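Local coordinates for coat protein (Leviviridae sp., PDB 6YFR) that forms the virus-like particle of a single-stranded RNA bacteriophage, 60 copies building a shell that probably encloses the genome in the native virion, at residues A1-S9 with K17-S25. Residues are numbered along the deposited sequence; the frame is centred on the assembly and turned at random.
Sequences ASLPVTQYS and KSTWNVTGS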
ATOM      1  N   ALA A   1      66.977 -25.576  47.381  1.00 51.84           N
ATOM      2  CA  ALA A   1      66.937 -25.118  48.765  1.00 39.03           C
ATOM      3  C   ALA A   1      65.548 -24.642  49.146  1.00 52.35           C
ATOM      4  O   ALA A   1      65.006 -23.732  48.521  1.00 51.51           O
ATOM      5  CB  ALA A   1      67.936 -24.004  48.985  1.00 32.16           C
ATOM      6  N   SER A   2      64.978 -25.258  50.179  1.00 38.31           N
ATOM      7  CA  SER A   2      63.700 -24.800  50.702  1.00 32.47           C
ATOM      8  C   SER A   2      63.806 -23.335  51.104  1.00 38.18           C
ATOM      9  O   SER A   2      64.753 -22.934  51.787  1.00 55.71           O
ATOM     10  CB  SER A   2      63.283 -25.655  51.898  1.00 30.08           C
ATOM     11  OG  SER A   2      62.041 -25.224  52.427  1.00 60.27           O
ATOM     12  N   LEU A   3      62.844 -22.535  50.661  1.00 45.17           N
ATOM     13  CA  LEU A   3      62.883 -21.108  50.953  1.00 35.30           C
ATOM     14  C   LEU A   3      62.427 -20.846  52.388  1.00 48.33           C
ATOM     15  O   LEU A   3      61.538 -21.536  52.894  1.00 52.04           O
ATOM     16  CB  LEU A   3      61.995 -20.338  49.977  1.00 41.81           C
ATOM     17  CG  LEU A   3      62.454 -20.303  48.520  1.00 39.49           C
ATOM     18  CD1 LEU A   3      61.417 -19.621  47.640  1.00 38.14           C
ATOM     19  CD2 LEU A   3      63.789 -19.592  48.415  1.00 29.01           C
ATOM     20  N   PRO A   4      63.022 -19.866  53.066  1.00 60.38           N
ATOM     21  CA  PRO A   4      62.568 -19.519  54.418  1.00 51.05           C
ATOM     22  C   PRO A   4      61.275 -18.721  54.368  1.00 47.34           C
ATOM     23  O   PRO A   4      61.112 -17.814  53.547  1.00 62.52           O
ATOM     24  CB  PRO A   4      63.723 -18.677  54.968  1.00 35.98           C
ATOM     25  CG  PRO A   4      64.306 -18.025  53.745  1.00 38.25           C
ATOM     26  CD  PRO A   4      64.159 -19.035  52.630  1.00 65.74           C
ATOM     27  N   VAL A   5      60.345 -19.065  55.259  1.00 49.19           N
ATOM     28  CA  VAL A   5      59.018 -18.464  55.245  1.00 47.81           C
ATOM     29  C   VAL A   5      58.596 -18.086  56.658  1.00 45.22           C
ATOM     30  O   VAL A   5      59.025 -18.693  57.644  1.00 44.66           O
ATOM     31  CB  VAL A   5      57.964 -19.402  54.613  1.00 51.66           C
ATOM     32  CG1 VAL A   5      58.278 -19.654  53.147  1.00 36.93           C
ATOM     33  CG2 VAL A   5      57.902 -20.716  55.378  1.00 20.78           C
ATOM     34  N   THR A   6      57.753 -17.061  56.744  1.00 53.03           N
ATOM     35  CA  THR A   6      57.027 -16.731  57.963  1.00 34.52           C
ATOM     36  C   THR A   6      55.556 -16.567  57.625  1.00 49.11           C
ATOM     37  O   THR A   6      55.213 -16.041  56.562  1.00 43.70           O
ATOM     38  CB  THR A   6      57.543 -15.443  58.624  1.00 42.32           C
ATOM     39  OG1 THR A   6      57.592 -14.393  57.647  1.00 48.79           O
ATOM     40  CG2 THR A   6      58.925 -15.659  59.229  1.00 51.20           C
ATOM     41  N   GLN A   7      54.692 -17.023  58.527  1.00 33.10           N
ATOM     42  CA  GLN A   7      53.261 -16.980  58.265  1.00 46.55           C
ATOM     43  C   GLN A   7      52.770 -15.539  58.278  1.00 28.99           C
ATOM     44  O   GLN A   7      52.845 -14.859  59.306  1.00 50.14           O
ATOM     45  CB  GLN A   7      52.509 -17.813  59.295  1.00 28.99           C
ATOM     46  CG  GLN A   7      51.063 -18.053  58.920  1.00 45.57           C
ATOM     47  CD  GLN A   7      50.562 -19.392  59.409  1.00 59.32           C
ATOM     48  OE1 GLN A   7      50.055 -20.196  58.628  1.00 57.27           O
ATOM     49  NE2 GLN A   7      50.699 -19.641  60.709  1.00 67.58           N
ATOM     50  N   TYR A   8      52.261 -15.081  57.133  1.00 39.25           N
ATOM     51  CA  TYR A   8      51.733 -13.731  56.960  1.00 47.86           C
ATOM     52  C   TYR A   8      50.247 -13.655  57.308  1.00 35.39           C
ATOM     53  O   TYR A   8      49.858 -12.899  58.203  1.00 55.29           O
ATOM     54  CB  TYR A   8      51.996 -13.263  55.522  1.00 34.95           C
ATOM     55  CG  TYR A   8      51.286 -11.998  55.085  1.00 59.64           C
ATOM     56  CD1 TYR A   8      51.560 -10.772  55.683  1.00 36.74           C
ATOM     57  CD2 TYR A   8      50.365 -12.030  54.042  1.00 70.00           C
ATOM     58  CE1 TYR A   8      50.912  -9.613  55.266  1.00 32.17           C
ATOM     59  CE2 TYR A   8      49.716 -10.886  53.619  1.00 58.96           C
ATOM     60  CZ  TYR A   8      49.993  -9.680  54.231  1.00100.26           C
ATOM     61  OH  TYR A   8      49.342  -8.546  53.802  1.00 59.09           O
ATOM     62  N   SER A   9      49.409 -14.436  56.628  1.00 39.06           N
ATOM     63  CA  SER A   9      47.996 -14.525  56.988  1.00 28.38           C
ATOM     64  C   SER A   9      47.709 -15.887  57.601  1.00 38.27           C
ATOM     65  O   SER A   9      47.736 -16.900  56.886  1.00 50.36           O
ATOM     66  CB  SER A   9      47.102 -14.295  55.771  1.00 33.18           C
ATOM     67  OG  SER A   9      45.735 -14.480  56.113  1.00 47.33           O
ATOM     68  N   LYS A  17      41.958 -19.916  53.130  1.00 37.66           N
ATOM     69  CA  LYS A  17      43.327 -19.729  52.670  1.00 36.86           C
ATOM     70  C   LYS A  17      44.230 -19.351  53.834  1.00 35.10           C
ATOM     71  O   LYS A  17      43.812 -18.641  54.753  1.00 37.78           O
ATOM     72  CB  LYS A  17      43.426 -18.636  51.591  1.00 21.65           C
ATOM     73  CG  LYS A  17      42.854 -19.015  50.233  1.00 74.62           C
ATOM     74  CD  LYS A  17      43.277 -18.015  49.158  1.00 60.03           C
ATOM     75  CE  LYS A  17      42.829 -16.598  49.494  1.00 86.38           C
ATOM     76  NZ  LYS A  17      43.148 -15.628  48.406  1.00 98.10           N
ATOM     77  N   SER A  18      45.469 -19.827  53.777  1.00 41.64           N
ATOM     78  CA  SER A  18      46.535 -19.412  54.676  1.00 30.26           C
ATOM     79  C   SER A  18      47.753 -19.088  53.823  1.00 46.39           C
ATOM     80  O   SER A  18      48.016 -19.776  52.833  1.00 48.34           O
ATOM     81  CB  SER A  18      46.859 -20.506  55.698  1.00 28.94           C
ATOM     82  OG  SER A  18      48.079 -20.241  56.366  1.00 98.21           O
ATOM     83  N   THR A  19      48.487 -18.031  54.182  1.00 30.55           N
ATOM     84  CA  THR A  19      49.613 -17.594  53.364  1.00 35.73           C
ATOM     85  C   THR A  19      50.861 -17.382  54.208  1.00 38.63           C
ATOM     86  O   THR A  19      50.800 -16.832  55.312  1.00 60.42           O
ATOM     87  CB  THR A  19      49.298 -16.297  52.597  1.00 38.46           C
ATOM     88  OG1 THR A  19      49.091 -15.225  53.522  1.00 58.13           O
ATOM     89  CG2 THR A  19      48.058 -16.463  51.729  1.00 22.76           C
ATOM     90  N   TRP A  20      51.990 -17.830  53.665  1.00 47.90           N
ATOM     91  CA  TRP A  20      53.322 -17.564  54.184  1.00 43.29           C
ATOM     92  C   TRP A  20      54.071 -16.683  53.194  1.00 41.24           C
ATOM     93  O   TRP A  20      53.932 -16.847  51.976  1.00 46.20           O
ATOM     94  CB  TRP A  20      54.115 -18.856  54.388  1.00 34.09           C
ATOM     95  CG  TRP A  20      53.529 -19.815  55.365  1.00 40.05           C
ATOM     96  CD1 TRP A  20      53.955 -20.043  56.640  1.00 30.84           C
ATOM     97  CD2 TRP A  20      52.421 -20.697  55.147  1.00 22.15           C
ATOM     98  NE1 TRP A  20      53.177 -21.007  57.234  1.00 47.57           N
ATOM     99  CE2 TRP A  20      52.229 -21.425  56.338  1.00 25.48           C
ATOM    100  CE3 TRP A  20      51.571 -20.937  54.065  1.00 32.81           C
ATOM    101  CZ2 TRP A  20      51.223 -22.375  56.476  1.00 28.41           C
ATOM    102  CZ3 TRP A  20      50.571 -21.884  54.206  1.00 35.77           C
ATOM    103  CH2 TRP A  20      50.407 -22.591  55.401  1.00 26.45           C
ATOM    104  N   ASN A  21      54.872 -15.762  53.718  1.00 32.51           N
ATOM    105  CA  ASN A  21      55.750 -14.937  52.902  1.00 43.43           C
ATOM    106  C   ASN A  21      57.178 -15.455  52.994  1.00 43.69           C
ATOM    107  O   ASN A  21      57.630 -15.879  54.065  1.00 45.50           O
ATOM    108  CB  ASN A  21      55.708 -13.469  53.340  1.00 25.11           C
ATOM    109  CG  ASN A  21      54.431 -12.767  52.925  1.00 41.34           C
ATOM    110  OD1 ASN A  21      53.624 -13.307  52.168  1.00 51.90           O
ATOM    111  ND2 ASN A  21      54.246 -11.545  53.415  1.00 45.49           N
ATOM    112  N   VAL A  22      57.879 -15.417  51.863  1.00 34.98           N
ATOM    113  CA  VAL A  22      59.294 -15.764  51.816  1.00 49.78           C
ATOM    114  C   VAL A  22      60.101 -14.602  52.375  1.00 39.11           C
ATOM    115  O   VAL A  22      59.996 -13.468  51.893  1.00 57.09           O
ATOM    116  CB  VAL A  22      59.727 -16.092  50.380  1.00 39.74           C
ATOM    117  CG1 VAL A  22      61.237 -16.234  50.304  1.00 32.94           C
ATOM    118  CG2 VAL A  22      59.039 -17.346  49.898  1.00 35.56           C
ATOM    119  N   THR A  23      60.912 -14.877  53.388  1.00 46.54           N
ATOM    120  CA  THR A  23      61.664 -13.827  54.059  1.00 48.55           C
ATOM    121  C   THR A  23      62.958 -13.527  53.310  1.00 46.01           C
ATOM    122  O   THR A  23      63.503 -14.377  52.602  1.00 62.69           O
ATOM    123  CB  THR A  23      61.984 -14.226  55.500  1.00 39.23           C
ATOM    124  OG1 THR A  23      62.697 -15.469  55.500  1.00 66.22           O
ATOM    125  CG2 THR A  23      60.698 -14.365  56.334  1.00 53.59           C
ATOM    126  N   GLY A  24      63.437 -12.295  53.466  1.00 64.14           N
ATOM    127  CA  GLY A  24      64.690 -11.879  52.867  1.00 60.02           C
ATOM    128  C   GLY A  24      64.625 -11.544  51.397  1.00 50.69           C
ATOM    129  O   GLY A  24      65.668 -11.505  50.734  1.00 70.52           O
ATOM    130  N   SER A  25      63.437 -11.304  50.859  1.00 61.33           N
ATOM    131  CA  SER A  25      63.315 -10.992  49.445  1.00 66.84           C
ATOM    132  C   SER A  25      63.710  -9.544  49.185  1.00 64.71           C
ATOM    133  O   SER A  25      63.543  -8.667  50.038  1.00 53.93           O
ATOM    134  CB  SER A  25      61.891 -11.245  48.954  1.00 55.37           C
ATOM    135  OG  SER A  25      61.819 -11.134  47.544  1.00 62.18           O
TER
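Gln7 lies alongside Trp20, both side chains pointing the same way, on the face that also holds buried Val22. With CG anti to the backbone N (chi1 -168°), Gln7 sets its CG over the five-membered ring, 4.3 Å from the centroid, in a CH-pi contact, and the amide carries on across the same indole face until OE1 is 3.3 Å from Trp20 CZ2. Next to them Val5 CB meets Trp20 CB at 3.9 Å, and Val22 CG2 touches Val5 CG1 and Leu3 CD1; Phe104 of a second subunit meets the indole edge-to-face and also packs on Val5. The strands form the N-terminal beta hairpin of the coat protein sheet, antiparallel, with Thr6 and Asn21 a hydrogen-bonded pair, each N-H reaching the other's carbonyl oxygen. A classic beta bulge shifts the register beyond Gln7: Thr19 O accepts from Tyr8 N at 2.9 Å and from Ser9 N at 3.1 Å. The face bearing Thr6 and Asn21 is more polar and more open to solvent. There Asn21 ND2 sits over the Tyr8 ring, 3.4 Å from CG, the amide and ring planes 21° apart. Farther along, the Thr23 CG2 methyl meets both branches of exposed Thr6, OG1 at 3.4 Å and CG2 at 3.6 Å.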